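Local coordinates for uncharacterized protein (Trypanosoma brucei, PDB 2Q0X) that is of unknown function but adopts the alpha/beta hydrolase fold and goes by the name of a paraflagellar rod component, at residues 75-80 / 88-93; 111-116 / 137-142; 42-47 / 71-76; 121-126 / 221-226; 158-163 / 181-186. All coordinates share one frame; numbering follows the deposited sequence.

Interaction 1: 75-80 / 88-93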
# COMPACT_ATOMS: atom_id res chain seq x y z
N VAL A 75 -1.95 -6.75 1.46
CA VAL A 75 -0.82 -7.69 1.52
C VAL A 75 0.49 -6.94 1.72
O VAL A 75 0.82 -6.08 0.91
CB VAL A 75 -0.69 -8.51 0.19
CG1 VAL A 75 0.38 -9.57 0.32
CG2 VAL A 75 -1.94 -9.17 -0.14
N PRO A 76 1.25 -7.26 2.79
CA PRO A 76 2.51 -6.56 3.10
C PRO A 76 3.55 -6.58 1.96
O PRO A 76 4.29 -5.61 1.78
CB PRO A 76 3.06 -7.33 4.30
CG PRO A 76 1.87 -7.99 4.90
CD PRO A 76 0.93 -8.28 3.80
N SER A 77 3.61 -7.69 1.24
CA SER A 77 4.51 -7.86 0.11
C SER A 77 4.10 -7.02 -1.10
O SER A 77 4.84 -6.96 -2.07
CB SER A 77 4.57 -9.34 -0.30
OG SER A 77 3.30 -9.77 -0.76
N GLY A 78 2.93 -6.39 -1.03
CA GLY A 78 2.54 -5.40 -2.03
C GLY A 78 3.31 -4.10 -1.89
O GLY A 78 3.30 -3.28 -2.79
N LYS A 79 3.99 -3.91 -0.76
CA LYS A 79 4.73 -2.68 -0.50
C LYS A 79 6.23 -2.84 -0.71
O LYS A 79 6.80 -3.92 -0.49
CB LYS A 79 4.45 -2.20 0.93
CG LYS A 79 2.99 -1.75 1.14
CD LYS A 79 2.86 -0.49 2.00
CE LYS A 79 3.38 0.76 1.29
NZ LYS A 79 3.18 1.99 2.10
N ILE A 80 6.85 -1.76 -1.18
CA ILE A 80 8.30 -1.63 -1.15
C ILE A 80 8.77 -1.82 0.30
O ILE A 80 8.05 -1.48 1.25
CB ILE A 80 8.77 -0.26 -1.76
CG1 ILE A 80 8.94 -0.37 -3.28
CG2 ILE A 80 10.11 0.23 -1.15
CD1 ILE A 80 7.71 -0.25 -4.06
N ALA A 88 4.52 -17.62 2.38
CA ALA A 88 4.30 -18.19 3.71
C ALA A 88 4.27 -17.10 4.79
O ALA A 88 3.50 -17.19 5.75
CB ALA A 88 5.39 -19.25 4.04
N HIS A 89 5.10 -16.07 4.63
CA HIS A 89 5.17 -14.99 5.60
C HIS A 89 4.00 -14.02 5.47
O HIS A 89 3.46 -13.60 6.48
CB HIS A 89 6.50 -14.26 5.52
CG HIS A 89 7.66 -15.09 6.01
ND1 HIS A 89 8.12 -16.20 5.34
CD2 HIS A 89 8.45 -14.96 7.10
CE1 HIS A 89 9.13 -16.72 6.00
NE2 HIS A 89 9.36 -15.99 7.07
N ASP A 90 3.60 -13.69 4.24
CA ASP A 90 2.36 -12.95 4.00
C ASP A 90 1.16 -13.65 4.66
O ASP A 90 0.37 -13.01 5.34
CB ASP A 90 2.06 -12.85 2.49
CG ASP A 90 2.63 -11.58 1.83
OD1 ASP A 90 3.09 -10.63 2.50
OD2 ASP A 90 2.58 -11.54 0.58
N ALA A 91 1.05 -14.97 4.41
CA ALA A 91 0.02 -15.84 5.01
C ALA A 91 0.00 -15.75 6.52
O ALA A 91 -1.05 -15.57 7.12
CB ALA A 91 0.25 -17.30 4.60
N GLU A 92 1.19 -15.86 7.10
CA GLU A 92 1.37 -15.72 8.53
C GLU A 92 0.88 -14.38 9.07
O GLU A 92 0.19 -14.34 10.08
CB GLU A 92 2.84 -15.93 8.90
CG GLU A 92 3.09 -15.88 10.39
CD GLU A 92 4.45 -16.40 10.77
OE1 GLU A 92 5.44 -16.14 10.02
OE2 GLU A 92 4.55 -17.05 11.84
N ASP A 93 1.25 -13.28 8.40
CA ASP A 93 0.72 -11.95 8.73
C ASP A 93 -0.80 -11.89 8.66
O ASP A 93 -1.44 -11.32 9.54
CB ASP A 93 1.30 -10.89 7.79
CG ASP A 93 2.78 -10.73 7.92
OD1 ASP A 93 3.33 -11.10 8.97
OD2 ASP A 93 3.41 -10.27 6.96

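Interaction 2: 111-116 / 137-142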
# COMPACT_ATOMS: atom_id res chain seq x y z
N ALA A 111 -15.17 -15.68 6.68
CA ALA A 111 -15.17 -16.09 5.29
C ALA A 111 -13.95 -15.45 4.61
O ALA A 111 -13.87 -14.23 4.48
CB ALA A 111 -16.49 -15.65 4.62
N LEU A 112 -12.99 -16.28 4.20
CA LEU A 112 -11.80 -15.76 3.52
C LEU A 112 -12.07 -15.57 2.03
O LEU A 112 -12.50 -16.49 1.35
CB LEU A 112 -10.60 -16.71 3.68
CG LEU A 112 -9.52 -16.41 4.73
CD1 LEU A 112 -8.36 -17.42 4.62
CD2 LEU A 112 -9.00 -15.00 4.61
N PHE A 113 -11.77 -14.36 1.54
CA PHE A 113 -12.04 -13.96 0.18
C PHE A 113 -10.72 -13.46 -0.43
O PHE A 113 -10.13 -12.50 0.05
CB PHE A 113 -13.13 -12.87 0.23
CG PHE A 113 -13.51 -12.26 -1.09
CD1 PHE A 113 -14.06 -11.00 -1.12
CD2 PHE A 113 -13.36 -12.95 -2.30
CE1 PHE A 113 -14.43 -10.39 -2.32
CE2 PHE A 113 -13.73 -12.37 -3.51
CZ PHE A 113 -14.27 -11.08 -3.52
N ALA A 114 -10.23 -14.15 -1.45
CA ALA A 114 -9.01 -13.71 -2.13
C ALA A 114 -9.27 -13.52 -3.59
O ALA A 114 -10.00 -14.28 -4.19
CB ALA A 114 -7.87 -14.71 -1.94
N THR A 115 -8.67 -12.46 -4.13
CA THR A 115 -8.62 -12.22 -5.55
C THR A 115 -7.17 -12.28 -6.00
O THR A 115 -6.25 -12.03 -5.22
CB THR A 115 -9.20 -10.83 -5.90
OG1 THR A 115 -8.56 -9.82 -5.11
CG2 THR A 115 -10.72 -10.82 -5.71
N SER A 116 -6.98 -12.58 -7.29
CA SER A 116 -5.66 -12.52 -7.92
C SER A 116 -4.61 -13.42 -7.21
O SER A 116 -4.93 -14.55 -6.83
CB SER A 116 -5.20 -11.05 -8.01
OG SER A 116 -4.04 -10.94 -8.80
N ARG A 137 -15.72 -20.44 5.51
CA ARG A 137 -16.02 -20.33 4.09
C ARG A 137 -14.82 -19.75 3.42
O ARG A 137 -14.11 -18.95 4.00
CB ARG A 137 -17.23 -19.41 3.80
CG ARG A 137 -18.59 -20.02 4.04
CD ARG A 137 -19.07 -19.77 5.45
NE ARG A 137 -19.84 -20.90 6.01
CZ ARG A 137 -21.16 -20.91 6.13
NH1 ARG A 137 -21.87 -19.90 5.70
NH2 ARG A 137 -21.76 -21.93 6.67
N VAL A 138 -14.61 -20.18 2.19
CA VAL A 138 -13.56 -19.64 1.37
C VAL A 138 -14.15 -19.23 0.02
O VAL A 138 -14.96 -19.95 -0.57
CB VAL A 138 -12.40 -20.66 1.20
CG1 VAL A 138 -11.35 -20.12 0.28
CG2 VAL A 138 -11.77 -21.01 2.61
N ILE A 139 -13.76 -18.06 -0.46
CA ILE A 139 -14.16 -17.56 -1.77
C ILE A 139 -12.90 -17.18 -2.52
O ILE A 139 -12.13 -16.35 -2.05
CB ILE A 139 -15.09 -16.30 -1.67
CG1 ILE A 139 -16.34 -16.59 -0.84
CG2 ILE A 139 -15.41 -15.75 -3.07
CD1 ILE A 139 -16.89 -15.38 -0.04
N LEU A 140 -12.70 -17.74 -3.70
CA LEU A 140 -11.51 -17.44 -4.48
C LEU A 140 -11.91 -17.01 -5.88
O LEU A 140 -12.71 -17.66 -6.54
CB LEU A 140 -10.57 -18.64 -4.56
CG LEU A 140 -10.16 -19.33 -3.25
CD1 LEU A 140 -9.41 -20.63 -3.52
CD2 LEU A 140 -9.39 -18.42 -2.38
N HIS A 141 -11.32 -15.90 -6.33
CA HIS A 141 -11.52 -15.40 -7.69
C HIS A 141 -10.22 -15.53 -8.45
O HIS A 141 -9.15 -15.22 -7.92
CB HIS A 141 -12.02 -13.95 -7.71
CG HIS A 141 -12.29 -13.42 -9.09
ND1 HIS A 141 -11.29 -13.00 -9.94
CD2 HIS A 141 -13.45 -13.28 -9.78
CE1 HIS A 141 -11.82 -12.59 -11.08
NE2 HIS A 141 -13.13 -12.76 -11.01
N GLY A 142 -10.35 -15.98 -9.70
CA GLY A 142 -9.24 -15.95 -10.61
C GLY A 142 -9.63 -15.82 -12.07
O GLY A 142 -10.70 -16.28 -12.49
O HOH W 1 -6.70 -16.03 -8.40
O HOH W 2 -8.65 -12.18 -9.73

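Interaction 3: 42-47 / 71-76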
# COMPACT_ATOMS: atom_id res chain seq x y z
N LEU A 42 -13.22 -11.45 5.00
CA LEU A 42 -11.91 -10.86 4.97
C LEU A 42 -11.31 -11.03 3.59
O LEU A 42 -11.12 -12.16 3.10
CB LEU A 42 -11.01 -11.53 6.01
CG LEU A 42 -9.53 -11.13 6.04
CD1 LEU A 42 -9.37 -9.63 6.19
CD2 LEU A 42 -8.78 -11.91 7.17
N TRP A 43 -10.96 -9.89 2.99
CA TRP A 43 -10.40 -9.85 1.64
C TRP A 43 -8.89 -9.59 1.65
O TRP A 43 -8.40 -8.69 2.31
CB TRP A 43 -11.10 -8.77 0.81
CG TRP A 43 -10.46 -8.60 -0.53
CD1 TRP A 43 -10.63 -9.39 -1.63
CD2 TRP A 43 -9.50 -7.61 -0.91
NE1 TRP A 43 -9.86 -8.95 -2.66
CE2 TRP A 43 -9.14 -7.86 -2.24
CE3 TRP A 43 -8.90 -6.54 -0.24
CZ2 TRP A 43 -8.23 -7.07 -2.92
CZ3 TRP A 43 -7.99 -5.77 -0.92
CH2 TRP A 43 -7.67 -6.04 -2.25
N VAL A 44 -8.17 -10.39 0.87
CA VAL A 44 -6.77 -10.16 0.57
C VAL A 44 -6.61 -10.34 -0.95
O VAL A 44 -7.25 -11.17 -1.57
CB VAL A 44 -5.82 -11.12 1.44
CG1 VAL A 44 -5.92 -12.53 1.06
CG2 VAL A 44 -4.39 -10.65 1.36
N GLY A 45 -5.76 -9.53 -1.54
CA GLY A 45 -5.63 -9.49 -2.99
C GLY A 45 -4.22 -9.65 -3.47
O GLY A 45 -3.30 -10.06 -2.73
N GLY A 46 -4.06 -9.32 -4.75
CA GLY A 46 -2.78 -9.28 -5.37
C GLY A 46 -1.93 -8.16 -4.82
O GLY A 46 -2.40 -7.26 -4.11
N GLN A 47 -0.66 -8.21 -5.17
CA GLN A 47 0.32 -7.25 -4.67
C GLN A 47 0.07 -5.83 -5.19
O GLN A 47 0.40 -4.87 -4.50
CB GLN A 47 1.73 -7.70 -5.01
CG GLN A 47 2.22 -8.86 -4.18
CD GLN A 47 3.57 -9.40 -4.66
OE1 GLN A 47 3.65 -10.11 -5.67
NE2 GLN A 47 4.63 -9.08 -3.93
N VAL A 71 -14.03 -6.78 5.79
CA VAL A 71 -12.71 -6.35 6.22
C VAL A 71 -11.73 -6.54 5.07
O VAL A 71 -11.77 -7.55 4.39
CB VAL A 71 -12.20 -7.16 7.43
CG1 VAL A 71 -10.79 -6.70 7.84
CG2 VAL A 71 -13.18 -7.06 8.62
N GLN A 72 -10.84 -5.54 4.92
CA GLN A 72 -9.83 -5.49 3.86
C GLN A 72 -8.47 -5.22 4.44
O GLN A 72 -8.32 -4.35 5.30
CB GLN A 72 -10.16 -4.35 2.90
CG GLN A 72 -11.42 -4.57 2.14
CD GLN A 72 -11.80 -3.35 1.31
OE1 GLN A 72 -11.24 -3.13 0.23
NE2 GLN A 72 -12.72 -2.55 1.83
N VAL A 73 -7.47 -5.96 3.98
CA VAL A 73 -6.09 -5.78 4.41
C VAL A 73 -5.27 -5.68 3.14
O VAL A 73 -5.56 -6.36 2.15
CB VAL A 73 -5.58 -6.96 5.32
CG1 VAL A 73 -5.57 -8.30 4.59
CG2 VAL A 73 -4.18 -6.68 5.93
N GLU A 74 -4.25 -4.84 3.16
CA GLU A 74 -3.28 -4.84 2.07
C GLU A 74 -2.15 -5.80 2.37
O GLU A 74 -1.50 -5.70 3.40
CB GLU A 74 -2.77 -3.42 1.79
CG GLU A 74 -3.79 -2.60 1.02
CD GLU A 74 -3.42 -1.12 0.89
OE1 GLU A 74 -4.06 -0.45 0.02
OE2 GLU A 74 -2.51 -0.66 1.65
N VAL A 75 -1.95 -6.75 1.46
CA VAL A 75 -0.82 -7.69 1.52
C VAL A 75 0.49 -6.94 1.72
O VAL A 75 0.82 -6.08 0.91
CB VAL A 75 -0.69 -8.51 0.19
CG1 VAL A 75 0.38 -9.57 0.32
CG2 VAL A 75 -1.94 -9.17 -0.14
N PRO A 76 1.25 -7.26 2.79
CA PRO A 76 2.51 -6.56 3.10
C PRO A 76 3.55 -6.58 1.96
O PRO A 76 4.29 -5.61 1.78
CB PRO A 76 3.06 -7.33 4.30
CG PRO A 76 1.87 -7.99 4.90
CD PRO A 76 0.93 -8.28 3.80
O HOH W 3 -4.54 -7.19 -0.05

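Interaction 4: 121-126 / 221-226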
# COMPACT_ATOMS: atom_id res chain seq x y z
N LEU A 121 -2.01 -17.03 -0.79
CA LEU A 121 -1.96 -16.92 0.65
C LEU A 121 -3.04 -17.78 1.30
O LEU A 121 -2.82 -18.32 2.37
CB LEU A 121 -2.11 -15.46 1.08
CG LEU A 121 -1.13 -14.45 0.44
CD1 LEU A 121 -1.18 -13.14 1.21
CD2 LEU A 121 0.29 -15.00 0.37
N VAL A 122 -4.19 -17.91 0.66
CA VAL A 122 -5.29 -18.63 1.25
C VAL A 122 -4.96 -20.12 1.35
O VAL A 122 -5.26 -20.72 2.38
CB VAL A 122 -6.62 -18.37 0.50
CG1 VAL A 122 -7.73 -19.35 0.96
CG2 VAL A 122 -7.06 -16.93 0.70
N PHE A 123 -4.33 -20.71 0.33
CA PHE A 123 -4.01 -22.14 0.36
C PHE A 123 -3.00 -22.44 1.46
O PHE A 123 -3.15 -23.42 2.20
CB PHE A 123 -3.52 -22.66 -1.00
CG PHE A 123 -4.61 -22.74 -2.05
CD1 PHE A 123 -5.61 -23.69 -1.94
CD2 PHE A 123 -4.64 -21.85 -3.12
CE1 PHE A 123 -6.62 -23.77 -2.89
CE2 PHE A 123 -5.65 -21.93 -4.07
CZ PHE A 123 -6.64 -22.89 -3.96
N GLU A 124 -2.00 -21.56 1.57
CA GLU A 124 -1.00 -21.61 2.63
C GLU A 124 -1.61 -21.43 4.02
O GLU A 124 -1.30 -22.18 4.96
CB GLU A 124 0.05 -20.53 2.36
CG GLU A 124 1.23 -20.54 3.28
CD GLU A 124 2.04 -21.82 3.21
OE1 GLU A 124 2.11 -22.45 2.12
OE2 GLU A 124 2.61 -22.18 4.26
N LEU A 125 -2.51 -20.45 4.15
CA LEU A 125 -3.26 -20.22 5.38
C LEU A 125 -4.03 -21.46 5.80
O LEU A 125 -3.88 -21.91 6.91
CB LEU A 125 -4.27 -19.06 5.24
CG LEU A 125 -3.85 -17.69 5.79
CD1 LEU A 125 -4.94 -16.62 5.52
CD2 LEU A 125 -3.58 -17.79 7.25
N LEU A 126 -4.86 -21.97 4.90
CA LEU A 126 -5.76 -23.08 5.19
C LEU A 126 -5.06 -24.38 5.63
O LEU A 126 -5.64 -25.17 6.36
CB LEU A 126 -6.68 -23.36 3.99
CG LEU A 126 -7.99 -22.56 4.00
CD1 LEU A 126 -7.77 -21.11 4.26
CD2 LEU A 126 -8.69 -22.71 2.70
N GLY A 221 -7.60 -29.59 -1.90
CA GLY A 221 -7.63 -30.63 -0.87
C GLY A 221 -7.45 -30.14 0.56
O GLY A 221 -7.99 -30.75 1.46
N VAL A 222 -6.72 -29.03 0.76
CA VAL A 222 -6.53 -28.46 2.10
C VAL A 222 -7.73 -27.67 2.60
O VAL A 222 -7.80 -27.34 3.77
CB VAL A 222 -5.27 -27.57 2.20
CG1 VAL A 222 -4.00 -28.34 1.73
CG2 VAL A 222 -5.46 -26.23 1.43
N ILE A 223 -8.66 -27.34 1.71
CA ILE A 223 -9.84 -26.55 2.04
C ILE A 223 -10.91 -27.51 2.54
O ILE A 223 -11.40 -28.36 1.79
CB ILE A 223 -10.37 -25.77 0.79
CG1 ILE A 223 -9.28 -24.83 0.22
CG2 ILE A 223 -11.61 -24.96 1.10
CD1 ILE A 223 -9.78 -23.98 -0.93
N LYS A 224 -11.26 -27.38 3.82
CA LYS A 224 -12.14 -28.34 4.49
C LYS A 224 -13.52 -27.76 4.78
O LYS A 224 -14.32 -28.36 5.51
CB LYS A 224 -11.53 -28.78 5.82
CG LYS A 224 -10.06 -29.21 5.75
CD LYS A 224 -9.88 -30.39 4.86
CE LYS A 224 -8.60 -31.15 5.21
NZ LYS A 224 -8.19 -32.00 4.05
N VAL A 225 -13.80 -26.62 4.18
CA VAL A 225 -15.05 -25.91 4.39
C VAL A 225 -15.60 -25.52 3.03
O VAL A 225 -14.91 -25.68 2.02
CB VAL A 225 -14.85 -24.68 5.33
CG1 VAL A 225 -14.34 -25.16 6.71
CG2 VAL A 225 -13.92 -23.63 4.70
N PRO A 226 -16.85 -25.04 2.98
CA PRO A 226 -17.42 -24.70 1.69
C PRO A 226 -16.62 -23.65 0.89
O PRO A 226 -16.08 -22.68 1.44
CB PRO A 226 -18.83 -24.22 2.05
CG PRO A 226 -19.14 -24.89 3.36
CD PRO A 226 -17.83 -24.86 4.07

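Interaction 5: 158-163 / 181-186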
# COMPACT_ATOMS: atom_id res chain seq x y z
N ALA A 158 9.03 -24.46 -16.10
CA ALA A 158 10.44 -24.72 -15.79
C ALA A 158 11.31 -23.49 -16.02
O ALA A 158 12.25 -23.24 -15.26
CB ALA A 158 10.95 -25.89 -16.62
N ALA A 159 11.00 -22.73 -17.07
CA ALA A 159 11.75 -21.53 -17.42
C ALA A 159 11.52 -20.40 -16.40
O ALA A 159 12.48 -19.72 -16.02
CB ALA A 159 11.37 -21.06 -18.83
N ARG A 160 10.27 -20.23 -15.98
CA ARG A 160 9.92 -19.29 -14.91
C ARG A 160 10.53 -19.70 -13.57
O ARG A 160 10.99 -18.86 -12.81
CB ARG A 160 8.40 -19.19 -14.75
CG ARG A 160 7.93 -18.19 -13.71
CD ARG A 160 6.53 -18.45 -13.21
NE ARG A 160 5.59 -18.82 -14.28
CZ ARG A 160 4.97 -19.99 -14.39
NH1 ARG A 160 5.17 -20.97 -13.52
NH2 ARG A 160 4.13 -20.20 -15.39
N LYS A 161 10.50 -21.01 -13.28
CA LYS A 161 11.05 -21.54 -12.02
C LYS A 161 12.54 -21.22 -11.93
O LYS A 161 13.03 -20.79 -10.88
CB LYS A 161 10.84 -23.06 -11.94
CG LYS A 161 11.43 -23.74 -10.69
CD LYS A 161 10.89 -25.17 -10.51
CE LYS A 161 11.46 -25.86 -9.25
NZ LYS A 161 12.88 -26.33 -9.38
N GLU A 162 13.24 -21.44 -13.03
CA GLU A 162 14.68 -21.19 -13.13
C GLU A 162 14.98 -19.70 -13.03
O GLU A 162 15.85 -19.30 -12.27
CB GLU A 162 15.21 -21.74 -14.46
CG GLU A 162 16.71 -21.67 -14.65
CD GLU A 162 17.14 -22.26 -15.97
OE1 GLU A 162 16.28 -22.84 -16.67
OE2 GLU A 162 18.35 -22.17 -16.31
N HIS A 163 14.23 -18.90 -13.78
CA HIS A 163 14.39 -17.44 -13.81
C HIS A 163 14.27 -16.83 -12.42
O HIS A 163 15.01 -15.89 -12.09
CB HIS A 163 13.36 -16.81 -14.76
CG HIS A 163 13.54 -15.33 -14.97
ND1 HIS A 163 14.48 -14.81 -15.83
CD2 HIS A 163 12.90 -14.27 -14.43
CE1 HIS A 163 14.41 -13.50 -15.82
NE2 HIS A 163 13.46 -13.14 -14.98
N LYS A 181 8.40 -11.08 -18.58
CA LYS A 181 8.33 -11.98 -19.74
C LYS A 181 8.01 -13.41 -19.30
O LYS A 181 7.51 -14.21 -20.08
CB LYS A 181 9.62 -11.88 -20.59
CG LYS A 181 10.63 -13.02 -20.43
CD LYS A 181 11.87 -12.81 -21.29
CE LYS A 181 12.84 -11.76 -20.71
NZ LYS A 181 12.78 -10.43 -21.40
N HIS A 182 8.24 -13.71 -18.02
CA HIS A 182 8.01 -15.04 -17.48
C HIS A 182 6.70 -15.22 -16.70
O HIS A 182 6.32 -16.35 -16.41
CB HIS A 182 9.21 -15.45 -16.62
CG HIS A 182 10.43 -15.80 -17.44
ND1 HIS A 182 11.55 -15.01 -17.46
CD2 HIS A 182 10.67 -16.83 -18.28
CE1 HIS A 182 12.45 -15.55 -18.27
NE2 HIS A 182 11.93 -16.66 -18.78
N TYR A 183 6.01 -14.14 -16.37
CA TYR A 183 4.67 -14.24 -15.77
C TYR A 183 3.82 -13.09 -16.26
O TYR A 183 4.36 -12.11 -16.75
CB TYR A 183 4.74 -14.24 -14.23
CG TYR A 183 3.58 -14.97 -13.57
CD1 TYR A 183 3.37 -16.32 -13.77
CD2 TYR A 183 2.68 -14.29 -12.76
CE1 TYR A 183 2.32 -16.98 -13.18
CE2 TYR A 183 1.62 -14.93 -12.16
CZ TYR A 183 1.44 -16.28 -12.37
OH TYR A 183 0.39 -16.94 -11.77
N ASP A 184 2.50 -13.21 -16.15
CA ASP A 184 1.58 -12.18 -16.66
C ASP A 184 1.11 -11.17 -15.61
O ASP A 184 1.31 -9.98 -15.75
CB ASP A 184 0.37 -12.81 -17.38
CG ASP A 184 -0.24 -13.98 -16.63
OD1 ASP A 184 0.17 -14.25 -15.50
OD2 ASP A 184 -1.14 -14.63 -17.19
N ILE A 185 0.46 -11.66 -14.55
CA ILE A 185 -0.01 -10.80 -13.48
C ILE A 185 1.22 -10.24 -12.75
O ILE A 185 2.21 -10.96 -12.61
CB ILE A 185 -0.92 -11.62 -12.52
CG1 ILE A 185 -2.22 -12.02 -13.25
CG2 ILE A 185 -1.21 -10.85 -11.23
CD1 ILE A 185 -3.02 -13.07 -12.52
N PRO A 186 1.19 -8.96 -12.33
CA PRO A 186 2.33 -8.43 -11.58
C PRO A 186 2.64 -9.16 -10.27
O PRO A 186 1.75 -9.38 -9.44
CB PRO A 186 1.95 -6.97 -11.31
CG PRO A 186 0.92 -6.65 -12.32
CD PRO A 186 0.16 -7.92 -12.55

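Interaction 1: 75-80 / 88-93
Asp-90 OD1 is gripped by two donors: the backbone N of Ser-77, 3.2 Å away across the contact, and the side-chain NE2 of Gln-85, which also holds Asp-93 OD2. The Ser-77 bond is bent, 140° at the hydrogen, and enters the syn lone pair of OD1, on the side of the other carboxylate oxygen. That oxygen, OD2, faces the serine hydroxyl. Ser-77 OG stands between its own backbone N and carbonyl carbon (chi1 64°), which brings hydroxyl and amide to the same carboxylate. The modelled OG to OD2 separation of 2.3 Å is too short to be sound, so the details of this bond are doubtful. Arg-191 NH1 forms a salt bridge with OD2 and a hydrogen bond with Ser-77 OG. The Val-75 side chain crosses that of Asp-90 at about a right angle, its CG1 nearest OD2, while the Pro-76 ring slides past both aspartates, its CD 3.4 Å from Asp-90 OD1 and its CG 3.4 Å from Asp-93 OD2. Asp-90, whose two carboxylate oxygens can serve an amide and a hydroxyl at once, links helix 87-104 to the 3-10 turn after strand 69-73, and the arginine would probably stabilise its buried negative charge.

Interaction 2: 111-116 / 137-142
Ile-139 N bonds to Leu-112 O at 2.7 Å in the tight part of this parallel strand pair, which begins with Leu-112 N on Arg-137 O. Ala-114 N to Ile-139 O and His-141 N to Ala-114 O follow at 3.0 Å each, nearly straight. On the face carrying Phe-113 and Ile-139, Phe-113 CD2 meets Ile-139 CG2 at 3.6 Å, obliquely to the ring; this methyl lies anti to its backbone N. On the other face the small Ala-114 CB meets Leu-140 CD2 at 4.0 Å. Toward Ser-116 the pairing weakens: Ser-116 N reaches His-141 O at only 3.5 Å, a weak bond, and two waters take over. One donates to both Ser-116 O and His-141 O; the other accepts from Ser-116 N and meets His-141 ND1 in the plane of its ring, while NE2 bonds to Asp-267. Ser-116 has the unusual backbone of phi 57° and psi -136°, consistent with the nucleophile elbow of alpha/beta hydrolases, although no activity is known here. Helix 119-128 packs on the Ala-114 and Leu-140 face, helix 280-299 on the Phe-113 and Ile-139 face, and strands 40-44 and 227-232 flank the pair.

Interaction 3: 42-47 / 71-76
Trp-43 N donates to Val-71 O at 2.8 Å, a nearly straight bond (165°) that sets the parallel register of the two strands. The next bond, from Val-73 N to Trp-43 O, is already weak at 3.3 Å, and beyond it the backbones diverge. A water bridges the divergence: it donates to Val-73 O at 2.6 Å and accepts from Gly-45 N and Val-75 N, so Gly-45 N is linked to Val-73 O and Val-75 N of the other segment through one molecule. Packing follows on both faces. Leu-42 CD1 lies against Val-71 CG1 at 3.7 Å, two branched chains filling one face, while Trp-43 crosses Gln-72 on the other, its CE3 at 4.0 Å from Gln-72 CG and the ring plane 70° from the amide. Gln-72 OE1 is satisfied by Leu-52 N. Gly-45 N passes over one face of the indole, where the lack of a side chain suits the close passage. Val-44 CG2 and Val-75 CG2 press together at 3.2 Å, tighter than usual carbon contact. The glycine turn after strand 40-44 occupies the place where relatives of this fold often form the oxyanion hole. With helix 57-64 the strands make a beta-alpha-beta unit; strand 26-33 flanks 69-73, strand 110-115 flanks 40-44, and helix 87-104 lies against Leu-42.

Interaction 4: 121-126 / 221-226
Leu-126 and Ile-223 mark the closest backbone approach, 6.2 Å from CA to CA, where a turn of helix 119-128 meets the chain leaving a short 3-10 segment, and no hydrogen bond spans the gap. Side chains therefore carry the contact. Leu-126 CD2 presses against Ile-223 CG1 at 3.3 Å, tighter than usual carbon contact, and it also lies 4.0 Å from CB, CG2 and CD1 of Ile-223, so one methyl is set against nearly the whole branched side chain. The two chains meet at an oblique angle. Ile-223 CG1 is anti to its carbonyl carbon (chi1 -59°), and CD1, continuing in an extended line (chi2 -176°), arrives 3.7 Å from CE1 of Phe-123. The phenylalanine also has Val-222 beside it: CG2 of Val-222 stands at the edge of the ring, near its plane, 4.2 Å from CD1. That same methyl comes to 3.7 Å from the backbone O of Phe-123 and to 4.0 Å from Leu-126 CB, and so fits between two residues one helical turn apart. Branched valine and isoleucine, stiff near the backbone, suit this role, while the longer leucine and phenylalanine reach out from the helix. Behind them the helix rests on the sheet, Leu-126 on Leu-112 and Val-138, Phe-123 on Leu-140. The loop's one long polar chain, Lys-224, bends back so that NZ donates to Gly-221 O. With four apolar side chains and no polar bond across it, the contact is purely hydrophobic, and its specificity comes from shape.

Interaction 5: 158-163 / 181-186
Arg-160 runs past His-182 from CB to guanidinium, the two side chains pointing in opposite directions. Its CB stands 3.9 Å from the backbone O of His-182 and its CG is nearer to that oxygen at 3.6 Å. At CD the chain also meets the tyrosine, 3.9 Å from Tyr-183 CD1. A bend about the CG-CD bond (chi3 -42°) then places NE, which donates to His-182 O in a weak bond of 3.3 Å and 147°, the oxygen lying at the edge of the guanidinium near its plane. The long arginine suits this place because its aliphatic part passes the carbonyl while NE still reaches it. NE is also 3.4 Å from Tyr-183 CD1, at the rim of the ring and near the ring plane. Beyond it CZ lies 4.2 Å from Tyr-183 CE1, which sits over one face of the guanidinium, the two planes being nearly perpendicular. Tyr-183 OH bonds to Glu-202. One helical turn on from Arg-160, His-163 meets the ring of His-182: ND1 of His-182 lies above the centre of the His-163 ring, 3.2 Å from its CG, with the planes at 36°. The CB of His-163 in turn makes a CH-pi contact over one face of the flat His-182 imidazole, with Lys-181 CG over the other, while the two rings meet obliquely and His-163 NE2 is held by Ala-178 O. Helix 154-170 and this loop belong to the largely helical insertion between strands 135-143 and 227-232, the position where many alpha/beta hydrolases carry a cap or lid.

Overall arrangement
Interactions 3 and 2 lie on neighbouring strand pairs of one mixed sheet, their centres about 11 Å apart, joined by backbone bonds between strands 40-44 and 110-115. Interaction 1 begins on the chain where interaction 3 ends, sharing Val-75 and Pro-76, and both reach the second subunit. Interaction 4 packs helix 119-128, which links the two strands of interaction 2, against the loop before strand 227-232; that helix also touches helix 87-104 of interaction 1. Interaction 5 is nested in sequence inside the loop closed by interaction 4, yet its centre is about 25 Å away, in the insertion. Together they outline an alpha/beta hydrolase core with a peripheral helical region.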